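Local structure of SusD superfamily protein (Bacteroides vulgatus ATCC 8482, 3JQ0) at residues 185-190 / 365-370; 114-119 / 193-198; 437-442 / 446-451. The protein probably binds nutrients such as glycans at the outer membrane, as do other members of the SusD family. One frame throughout, in Å; residues are numbered along the deposited sequence. Where two conformers were deposited one is given.

Contact 1. Residues 185-190 / 365-370; sequences TQMLKG and ADCLLQ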
loop_
_atom_site.group_PDB
_atom_site.type_symbol
_atom_site.label_atom_id
_atom_site.label_comp_id
_atom_site.label_asym_id
_atom_site.label_seq_id
_atom_site.Cartn_x
_atom_site.Cartn_y
_atom_site.Cartn_z
ATOM N N THR A 185 10.555 -11.096 -0.605
ATOM C CA THR A 185 10.373 -11.911 -1.816
ATOM C C THR A 185 9.207 -12.902 -1.638
ATOM O O THR A 185 8.433 -13.084 -2.586
ATOM C CB THR A 185 11.659 -12.638 -2.206
ATOM O OG1 THR A 185 12.537 -11.633 -2.671
ATOM C CG2 THR A 185 11.411 -13.664 -3.321
ATOM N N GLN A 186 9.057 -13.551 -0.493
ATOM C CA GLN A 186 7.937 -14.472 -0.297
ATOM C C GLN A 186 6.575 -13.761 -0.306
ATOM O O GLN A 186 5.632 -14.283 -0.861
ATOM C CB GLN A 186 8.109 -15.326 0.948
ATOM C CG GLN A 186 9.318 -16.248 0.866
ATOM C CD GLN A 186 9.230 -17.202 -0.298
ATOM O OE1 GLN A 186 8.264 -17.981 -0.417
ATOM N NE2 GLN A 186 10.234 -17.152 -1.168
HETATM N N MSE A 187 6.502 -12.541 0.261
HETATM C CA MSE A 187 5.281 -11.749 0.169
HETATM C C MSE A 187 4.945 -11.474 -1.288
HETATM O O MSE A 187 3.800 -11.652 -1.730
HETATM C CB MSE A 187 5.443 -10.414 0.914
HETATM C CG MSE A 187 5.259 -10.463 2.419
HETATM SE SE MSE A 187 3.515 -11.059 2.998
HETATM C CE MSE A 187 2.435 -9.704 2.249
ATOM N N LEU A 188 5.907 -10.987 -2.054
ATOM C CA LEU A 188 5.692 -10.659 -3.453
ATOM C C LEU A 188 5.309 -11.922 -4.227
ATOM O O LEU A 188 4.424 -11.898 -5.082
ATOM C CB LEU A 188 6.955 -10.039 -4.026
ATOM C CG LEU A 188 6.937 -9.819 -5.536
ATOM C CD1 LEU A 188 5.837 -8.852 -5.961
ATOM C CD2 LEU A 188 8.316 -9.326 -5.998
ATOM N N LYS A 189 5.957 -13.029 -3.919
ATOM C CA LYS A 189 5.622 -14.316 -4.561
ATOM C C LYS A 189 4.155 -14.674 -4.307
ATOM O O LYS A 189 3.425 -15.076 -5.220
ATOM C CB LYS A 189 6.558 -15.389 -4.042
ATOM C CG LYS A 189 6.354 -16.747 -4.732
ATOM C CD LYS A 189 7.354 -17.782 -4.282
ATOM C CE LYS A 189 7.250 -19.073 -5.047
ATOM N NZ LYS A 189 8.208 -20.102 -4.510
ATOM N N GLY A 190 3.710 -14.538 -3.064
ATOM C CA GLY A 190 2.322 -14.819 -2.761
ATOM C C GLY A 190 1.391 -13.911 -3.562
ATOM O O GLY A 190 0.384 -14.380 -4.143
ATOM N N ALA A 365 0.283 -8.159 9.199
ATOM C CA ALA A 365 -1.166 -8.302 8.999
ATOM C C ALA A 365 -1.476 -8.590 7.531
ATOM O O ALA A 365 -2.488 -9.219 7.223
ATOM C CB ALA A 365 -1.929 -7.080 9.473
ATOM N N ASP A 366 -0.668 -8.031 6.617
ATOM C CA ASP A 366 -0.840 -8.257 5.164
ATOM C C ASP A 366 -0.569 -9.725 4.857
ATOM O O ASP A 366 -1.359 -10.360 4.153
ATOM C CB ASP A 366 0.117 -7.285 4.429
ATOM C CG ASP A 366 -0.108 -7.131 2.947
ATOM O OD1 ASP A 366 -1.097 -7.672 2.413
ATOM O OD2 ASP A 366 0.712 -6.406 2.353
ATOM N N CYS A 367 0.515 -10.281 5.402
ATOM C CA CYS A 367 0.775 -11.719 5.273
ATOM C C CYS A 367 -0.480 -12.503 5.693
ATOM O O CYS A 367 -0.937 -13.377 4.992
ATOM C CB CYS A 367 1.997 -12.072 6.127
ATOM S SG CYS A 367 2.320 -13.845 6.242
ATOM N N LEU A 368 -0.979 -12.238 6.885
ATOM C CA LEU A 368 -2.109 -13.015 7.392
ATOM C C LEU A 368 -3.345 -12.904 6.501
ATOM O O LEU A 368 -4.009 -13.908 6.248
ATOM C CB LEU A 368 -2.452 -12.602 8.845
ATOM C CG LEU A 368 -1.398 -12.926 9.892
ATOM C CD1 LEU A 368 -1.939 -12.480 11.282
ATOM C CD2 LEU A 368 -0.997 -14.411 9.875
ATOM N N LEU A 369 -3.674 -11.691 6.062
ATOM C CA LEU A 369 -4.892 -11.520 5.289
ATOM C C LEU A 369 -4.760 -12.073 3.869
ATOM O O LEU A 369 -5.763 -12.519 3.298
ATOM C CB LEU A 369 -5.365 -10.064 5.332
ATOM C CG LEU A 369 -5.821 -9.635 6.749
ATOM C CD1 LEU A 369 -6.123 -8.131 6.730
ATOM C CD2 LEU A 369 -7.035 -10.447 7.266
ATOM N N GLN A 370 -3.577 -11.993 3.282
ATOM C CA GLN A 370 -3.383 -12.612 1.955
ATOM C C GLN A 370 -3.305 -14.140 2.071
ATOM O O GLN A 370 -3.797 -14.835 1.172
ATOM C CB GLN A 370 -2.176 -12.042 1.221
ATOM C CG GLN A 370 -2.279 -10.541 1.016
ATOM C CD GLN A 370 -1.646 -10.037 -0.252
ATOM O OE1 GLN A 370 -1.846 -10.646 -1.330
ATOM N NE2 GLN A 370 -0.890 -8.948 -0.151
#
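The carboxylate of D366 carries the terminal methyl of M187 on one face: CE lies 3.7 Å from CG of D366, almost straight above that atom. Also at 3.7 Å from CE is OD2 of D366, so the methyl covers the flat group rather than meeting its rim. The neighbouring amide of Q370 lies on the same side of the carboxylate. Its NE2 donates to OD1 of D366 at 2.9 Å; OD1 sits close to the amide plane, while NE2 stands 36° out of the carboxylate plane. From the other side of that plane NH1 of R438 completes a salt bridge to the same oxygen. M187 CE also approaches the amide from above, 4.2 Å from Q370 NE2.

M187 is a selenomethionine whose chain folds at chi2 and again at chi3. This double bend turns CE toward D366 and lays SE against the next residue, 3.6 Å from both CA and CB of C367. The contact joins helix 182-199 to helix 364-377, whose short segments run at 31° to each other with axes 10.9 Å apart. Helix 204-217 shares the packing: V217 touches M187 and F214 touches Q370.

With an alanine here in place of D366, R438 would probably lose the carboxylate facing NH1, the Q370 amide would keep E191 but lose its second anchor, and a gap would open beneath the M187 methyl. A buried acid paired with an arginine and an amide donor is likely to stay ionised, and the selenomethionine screens one of its faces without competing for its oxygens.

Contact 2. Residues 114-119 / 193-198; sequences LYFHLL and YLWSGR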
loop_
_atom_site.group_PDB
_atom_site.type_symbol
_atom_site.label_atom_id
_atom_site.label_comp_id
_atom_site.label_asym_id
_atom_site.label_seq_id
_atom_site.Cartn_x
_atom_site.Cartn_y
_atom_site.Cartn_z
ATOM N N LEU A 114 8.872 -4.161 -9.020
ATOM C CA LEU A 114 8.535 -3.074 -9.913
ATOM C C LEU A 114 7.738 -3.579 -11.118
ATOM O O LEU A 114 6.732 -2.973 -11.486
ATOM C CB LEU A 114 9.785 -2.298 -10.345
ATOM C CG LEU A 114 10.515 -1.562 -9.242
ATOM C CD1 LEU A 114 11.808 -0.946 -9.748
ATOM C CD2 LEU A 114 9.630 -0.461 -8.608
ATOM N N TYR A 115 8.180 -4.671 -11.722
ATOM C CA TYR A 115 7.439 -5.219 -12.824
ATOM C C TYR A 115 6.028 -5.640 -12.443
ATOM O O TYR A 115 5.115 -5.589 -13.295
ATOM C CB TYR A 115 8.174 -6.357 -13.540
ATOM C CG TYR A 115 9.181 -5.832 -14.571
ATOM C CD1 TYR A 115 8.756 -5.261 -15.740
ATOM C CD2 TYR A 115 10.546 -5.872 -14.327
ATOM C CE1 TYR A 115 9.656 -4.743 -16.664
ATOM C CE2 TYR A 115 11.460 -5.419 -15.250
ATOM C CZ TYR A 115 11.021 -4.850 -16.418
ATOM O OH TYR A 115 11.884 -4.309 -17.371
ATOM N N PHE A 116 5.801 -6.044 -11.182
ATOM C CA PHE A 116 4.455 -6.440 -10.739
ATOM C C PHE A 116 3.533 -5.217 -10.574
ATOM O O PHE A 116 2.346 -5.300 -10.893
ATOM C CB PHE A 116 4.561 -7.296 -9.488
ATOM C CG PHE A 116 3.252 -7.881 -9.016
ATOM C CD1 PHE A 116 2.426 -8.604 -9.864
ATOM C CD2 PHE A 116 2.857 -7.724 -7.696
ATOM C CE1 PHE A 116 1.252 -9.147 -9.429
ATOM C CE2 PHE A 116 1.662 -8.272 -7.259
ATOM C CZ PHE A 116 0.860 -9.006 -8.124
ATOM N N HIS A 117 4.056 -4.064 -10.137
ATOM C CA HIS A 117 3.289 -2.814 -10.241
ATOM C C HIS A 117 2.958 -2.503 -11.688
ATOM O O HIS A 117 1.849 -2.113 -12.041
ATOM C CB HIS A 117 4.033 -1.646 -9.624
ATOM C CG HIS A 117 3.934 -1.552 -8.138
ATOM N ND1 HIS A 117 2.780 -1.244 -7.463
ATOM C CD2 HIS A 117 4.917 -1.638 -7.206
ATOM C CE1 HIS A 117 3.047 -1.194 -6.175
ATOM N NE2 HIS A 117 4.336 -1.446 -5.983
ATOM N N LEU A 118 3.955 -2.639 -12.566
ATOM C CA LEU A 118 3.737 -2.341 -13.996
ATOM C C LEU A 118 2.677 -3.251 -14.623
ATOM O O LEU A 118 1.815 -2.797 -15.354
ATOM C CB LEU A 118 5.064 -2.420 -14.796
ATOM C CG LEU A 118 6.135 -1.366 -14.456
ATOM C CD1 LEU A 118 7.439 -1.664 -15.193
ATOM C CD2 LEU A 118 5.614 0.013 -14.829
ATOM N N LEU A 119 2.746 -4.551 -14.307
ATOM C CA LEU A 119 1.770 -5.518 -14.853
ATOM C C LEU A 119 0.342 -5.145 -14.450
ATOM O O LEU A 119 -0.551 -5.108 -15.269
ATOM C CB LEU A 119 2.078 -6.903 -14.304
ATOM C CG LEU A 119 1.085 -7.973 -14.706
ATOM C CD1 LEU A 119 1.103 -8.282 -16.201
ATOM C CD2 LEU A 119 1.297 -9.232 -13.878
ATOM N N TYR A 193 1.461 -15.010 -7.402
ATOM C CA TYR A 193 0.762 -16.245 -7.705
ATOM C C TYR A 193 -0.732 -16.124 -7.409
ATOM O O TYR A 193 -1.531 -16.793 -8.088
ATOM C CB TYR A 193 1.455 -17.451 -7.051
ATOM C CG TYR A 193 2.689 -17.861 -7.768
ATOM C CD1 TYR A 193 3.924 -17.264 -7.546
ATOM C CD2 TYR A 193 2.655 -18.909 -8.691
ATOM C CE1 TYR A 193 5.047 -17.662 -8.238
ATOM C CE2 TYR A 193 3.784 -19.321 -9.373
ATOM C CZ TYR A 193 4.989 -18.684 -9.148
ATOM O OH TYR A 193 6.134 -19.083 -9.819
ATOM N N LEU A 194 -1.162 -15.306 -6.439
ATOM C CA LEU A 194 -2.591 -15.012 -6.364
ATOM C C LEU A 194 -3.092 -14.358 -7.646
ATOM O O LEU A 194 -4.154 -14.726 -8.178
ATOM C CB LEU A 194 -2.908 -14.086 -5.173
ATOM C CG LEU A 194 -2.966 -14.678 -3.786
ATOM C CD1 LEU A 194 -3.283 -13.571 -2.763
ATOM C CD2 LEU A 194 -4.020 -15.785 -3.695
ATOM N N TRP A 195 -2.326 -13.401 -8.168
ATOM C CA TRP A 195 -2.719 -12.667 -9.337
ATOM C C TRP A 195 -2.773 -13.598 -10.559
ATOM O O TRP A 195 -3.757 -13.645 -11.308
ATOM C CB TRP A 195 -1.754 -11.517 -9.631
ATOM C CG TRP A 195 -2.194 -10.649 -10.756
ATOM C CD1 TRP A 195 -1.953 -10.847 -12.081
ATOM C CD2 TRP A 195 -3.011 -9.481 -10.675
ATOM N NE1 TRP A 195 -2.565 -9.879 -12.823
ATOM C CE2 TRP A 195 -3.207 -9.019 -11.979
ATOM C CE3 TRP A 195 -3.582 -8.767 -9.609
ATOM C CZ2 TRP A 195 -3.963 -7.879 -12.272
ATOM C CZ3 TRP A 195 -4.337 -7.665 -9.897
ATOM C CH2 TRP A 195 -4.494 -7.213 -11.219
ATOM N N SER A 196 -1.732 -14.401 -10.760
ATOM C CA SER A 196 -1.840 -15.308 -11.910
ATOM C C SER A 196 -2.932 -16.342 -11.703
ATOM O O SER A 196 -3.628 -16.683 -12.660
ATOM C CB SER A 196 -0.538 -15.982 -12.256
ATOM O OG SER A 196 -0.061 -16.818 -11.226
ATOM N N GLY A 197 -3.148 -16.796 -10.464
ATOM C CA GLY A 197 -4.191 -17.776 -10.199
ATOM C C GLY A 197 -5.594 -17.242 -10.534
ATOM O O GLY A 197 -6.410 -17.955 -11.111
ATOM N N ARG A 198 -5.870 -15.993 -10.135
ATOM C CA ARG A 198 -7.204 -15.424 -10.223
ATOM C C ARG A 198 -7.432 -14.603 -11.476
ATOM O O ARG A 198 -8.552 -14.625 -12.013
ATOM C CB ARG A 198 -7.456 -14.607 -8.956
ATOM C CG ARG A 198 -8.812 -13.920 -8.851
ATOM C CD ARG A 198 -9.954 -14.924 -8.660
ATOM N NE ARG A 198 -11.181 -14.165 -8.455
ATOM C CZ ARG A 198 -12.251 -14.581 -7.802
ATOM N NH1 ARG A 198 -12.294 -15.796 -7.279
ATOM N NH2 ARG A 198 -13.237 -13.747 -7.637
#
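F116 and W195 both set CG anti to the backbone N, each with chi1 at -174°, and this sends the two aromatic side chains out from their helices to meet obliquely. The phenyl ring leads with its edge. CE1 of F116 comes within 3.8 Å of CB of W195, which lies near the phenyl plane, and 4.0 Å from CG of W195. With the planes at 87° and the F116 ring centroid 5.8 Å from that of the five-membered ring of W195, this is an offset edge-to-face pair: the phenyl edge points at the indole face but is displaced toward the CB end of the side chain.

The contact holds helix 97-122 against helix 182-199 in the buried, largely helical part of a SusD-family protein, a family grouped with the TPR clan. One turn on from the phenyl, L119 approaches the same side of the indole. Its CD2 methyl rests 4.0 Å from CD1 of W195, and the leucine and tryptophan side chains run alongside one another with opposite headings. Helix 149-167 packs here as well, its M153 touching both L119 and W195. F116 has a second aromatic interaction, a cation-pi contact with R120 of its own helix, while L194, beside W195, touches A374 and L377 on helix 364-377.

Contact 3. Residues 437-442 / 446-451; sequences ERLREF and GKRWYD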
loop_
_atom_site.group_PDB
_atom_site.type_symbol
_atom_site.label_atom_id
_atom_site.label_comp_id
_atom_site.label_asym_id
_atom_site.label_seq_id
_atom_site.Cartn_x
_atom_site.Cartn_y
_atom_site.Cartn_z
ATOM N N GLU A 437 -11.822 -6.552 5.778
ATOM C CA GLU A 437 -10.741 -6.534 6.762
ATOM C C GLU A 437 -9.560 -5.730 6.219
ATOM O O GLU A 437 -8.960 -4.929 6.956
ATOM C CB GLU A 437 -10.332 -7.928 7.178
ATOM C CG GLU A 437 -9.595 -7.941 8.508
ATOM C CD GLU A 437 -10.472 -7.518 9.668
ATOM O OE1 GLU A 437 -11.708 -7.792 9.620
ATOM O OE2 GLU A 437 -9.952 -6.888 10.610
ATOM N N ARG A 438 -9.199 -5.944 4.965
ATOM C CA ARG A 438 -8.109 -5.226 4.363
ATOM C C ARG A 438 -8.400 -3.743 4.232
ATOM O O ARG A 438 -7.505 -2.901 4.389
ATOM C CB ARG A 438 -7.711 -5.818 2.994
ATOM C CG ARG A 438 -7.077 -7.181 3.101
ATOM C CD ARG A 438 -6.605 -7.701 1.752
ATOM N NE ARG A 438 -5.515 -6.973 1.190
ATOM C CZ ARG A 438 -4.257 -7.089 1.536
ATOM N NH1 ARG A 438 -3.883 -7.900 2.500
ATOM N NH2 ARG A 438 -3.332 -6.378 0.881
ATOM N N LEU A 439 -9.657 -3.393 3.960
ATOM C CA LEU A 439 -10.052 -1.994 3.878
ATOM C C LEU A 439 -9.789 -1.302 5.233
ATOM O O LEU A 439 -9.192 -0.236 5.308
ATOM C CB LEU A 439 -11.514 -1.859 3.432
ATOM C CG LEU A 439 -12.097 -0.453 3.412
ATOM C CD1 LEU A 439 -11.295 0.548 2.626
ATOM C CD2 LEU A 439 -13.531 -0.517 2.975
ATOM N N ARG A 440 -10.276 -1.940 6.292
ATOM C CA ARG A 440 -10.100 -1.417 7.635
ATOM C C ARG A 440 -8.638 -1.347 8.036
ATOM O O ARG A 440 -8.241 -0.431 8.794
ATOM C CB ARG A 440 -10.904 -2.287 8.626
ATOM C CG ARG A 440 -12.402 -2.099 8.486
ATOM C CD ARG A 440 -13.186 -3.026 9.392
ATOM N NE ARG A 440 -14.609 -2.696 9.349
ATOM C CZ ARG A 440 -15.593 -3.474 9.778
ATOM N NH1 ARG A 440 -15.362 -4.711 10.170
ATOM N NH2 ARG A 440 -16.825 -2.992 9.754
ATOM N N GLU A 441 -7.810 -2.298 7.610
ATOM C CA GLU A 441 -6.456 -2.461 8.081
ATOM C C GLU A 441 -5.489 -1.506 7.336
ATOM O O GLU A 441 -4.481 -1.108 7.935
ATOM C CB GLU A 441 -6.045 -3.928 7.861
ATOM C CG GLU A 441 -4.704 -4.309 8.433
ATOM C CD GLU A 441 -4.569 -4.239 9.962
ATOM O OE1 GLU A 441 -5.613 -4.355 10.639
ATOM O OE2 GLU A 441 -3.388 -4.147 10.439
ATOM N N PHE A 442 -5.737 -1.188 6.062
ATOM C CA PHE A 442 -4.721 -0.655 5.174
ATOM C C PHE A 442 -5.022 0.709 4.577
ATOM O O PHE A 442 -4.424 1.087 3.573
ATOM C CB PHE A 442 -4.378 -1.655 4.042
ATOM C CG PHE A 442 -3.726 -2.920 4.565
ATOM C CD1 PHE A 442 -2.450 -2.868 5.120
ATOM C CD2 PHE A 442 -4.382 -4.137 4.518
ATOM C CE1 PHE A 442 -1.836 -4.029 5.616
ATOM C CE2 PHE A 442 -3.777 -5.265 5.006
ATOM C CZ PHE A 442 -2.551 -5.207 5.613
ATOM N N GLY A 446 -2.028 1.895 0.265
ATOM C CA GLY A 446 -1.867 1.523 -1.147
ATOM C C GLY A 446 -2.378 0.138 -1.554
ATOM O O GLY A 446 -1.824 -0.473 -2.457
ATOM N N LYS A 447 -3.443 -0.335 -0.910
ATOM C CA LYS A 447 -3.927 -1.702 -1.116
ATOM C C LYS A 447 -5.297 -1.848 -1.785
ATOM O O LYS A 447 -5.485 -2.805 -2.529
ATOM C CB LYS A 447 -3.978 -2.478 0.192
ATOM C CG LYS A 447 -2.680 -2.408 1.008
ATOM C CD LYS A 447 -1.431 -2.861 0.256
ATOM C CE LYS A 447 -0.205 -2.840 1.138
ATOM N NZ LYS A 447 1.070 -3.189 0.419
ATOM N N ARG A 448 -6.253 -0.955 -1.513
ATOM C CA ARG A 448 -7.650 -1.212 -1.829
ATOM C C ARG A 448 -7.928 -1.427 -3.298
ATOM O O ARG A 448 -8.760 -2.295 -3.636
ATOM C CB ARG A 448 -8.510 -0.067 -1.254
ATOM C CG ARG A 448 -9.988 -0.132 -1.569
ATOM C CD ARG A 448 -10.722 -1.298 -0.956
ATOM N NE ARG A 448 -12.153 -1.073 -1.072
ATOM C CZ ARG A 448 -13.072 -1.910 -0.592
ATOM N NH1 ARG A 448 -12.740 -3.064 -0.052
ATOM N NH2 ARG A 448 -14.353 -1.563 -0.637
ATOM N N TRP A 449 -7.351 -0.606 -4.179
ATOM C CA TRP A 449 -7.549 -0.805 -5.603
ATOM C C TRP A 449 -6.974 -2.122 -6.096
ATOM O O TRP A 449 -7.618 -2.871 -6.838
ATOM C CB TRP A 449 -7.018 0.401 -6.373
ATOM C CG TRP A 449 -6.965 0.210 -7.870
ATOM C CD1 TRP A 449 -5.850 -0.024 -8.604
ATOM C CD2 TRP A 449 -8.063 0.269 -8.809
ATOM N NE1 TRP A 449 -6.147 -0.106 -9.943
ATOM C CE2 TRP A 449 -7.492 0.079 -10.107
ATOM C CE3 TRP A 449 -9.420 0.492 -8.695
ATOM C CZ2 TRP A 449 -8.269 0.070 -11.240
ATOM C CZ3 TRP A 449 -10.197 0.498 -9.821
ATOM C CH2 TRP A 449 -9.602 0.294 -11.091
ATOM N N TYR A 450 -5.776 -2.456 -5.656
ATOM C CA TYR A 450 -5.186 -3.729 -6.035
ATOM C C TYR A 450 -6.015 -4.891 -5.485
ATOM O O TYR A 450 -6.109 -5.927 -6.149
ATOM C CB TYR A 450 -3.736 -3.789 -5.583
ATOM C CG TYR A 450 -2.743 -2.998 -6.389
ATOM C CD1 TYR A 450 -2.858 -2.843 -7.752
ATOM C CD2 TYR A 450 -1.581 -2.502 -5.810
ATOM C CE1 TYR A 450 -1.873 -2.243 -8.511
ATOM C CE2 TYR A 450 -0.618 -1.887 -6.556
ATOM C CZ TYR A 450 -0.710 -1.805 -7.917
ATOM O OH TYR A 450 0.286 -1.266 -8.706
ATOM N N ASP A 451 -6.605 -4.759 -4.294
ATOM C CA ASP A 451 -7.451 -5.834 -3.737
ATOM C C ASP A 451 -8.617 -6.140 -4.650
ATOM O O ASP A 451 -8.926 -7.299 -4.955
ATOM C CB ASP A 451 -8.026 -5.405 -2.370
ATOM C CG ASP A 451 -7.047 -5.284 -1.224
ATOM O OD1 ASP A 451 -5.932 -5.813 -1.317
ATOM O OD2 ASP A 451 -7.482 -4.679 -0.189
HETATM O O HOH W 1 -7.489 -2.347 1.341
HETATM O O HOH W 2 -3.329 -5.176 -2.026
HETATM O O HOH W 3 -5.538 0.736 0.764
#
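Two consecutive helices, 430-441 and 448-455, are joined by a short loop in the RagB/SusD region, and a salt bridge spans them: NE of R438 donates to OD1 of D451 at 2.8 Å. The guanidinium and carboxylate planes stand 69° apart, and NE meets the oxygen from above the carboxylate plane rather than within it. A water bridges the same pair, accepting from NH2 of R438 and donating to OD1 of D451. CE2 of F442 lies over one face of the R438 guanidinium, displaced toward its rim. CB of F442, in turn, packs 3.6 Å from CG of K447, whose chain bends at chi2 and carries NZ onward to the carbonyl of I361. At the turn a further water takes the N-H of K447 and donates to O of F442, 3.0 Å away. Elsewhere along the same interface, the CD2 methyl of L439 sits over the centre of the R448 guanidinium, 3.8 Å from NH2 of R448, which is salt-bridged to D39.

With D366 added to D451, two carboxylates around one buried arginine probably favour its charged form and offset the lysine nearby.

How the contacts relate
From the N terminus, 114-119 on helix 97-122 comes first and waits until 193-198, where contact 2 closes a loop with 73 residues between its segments. Before that closure, 185-190 has opened contact 1 on the same helix 182-199, and its partner 365-370 arrives only after 174 more residues, so the two contacts cross. Contact 3 follows in series, joining neighbouring helices over a three-residue turn. Helix 182-199 therefore ties helix 97-122 of the N-terminal part to helix 364-377 of the later part. Contacts 1 and 3 meet at a shared salt bridge, and a probable hydrogen bond between H117 and Y450 links contact 3 back to contact 2.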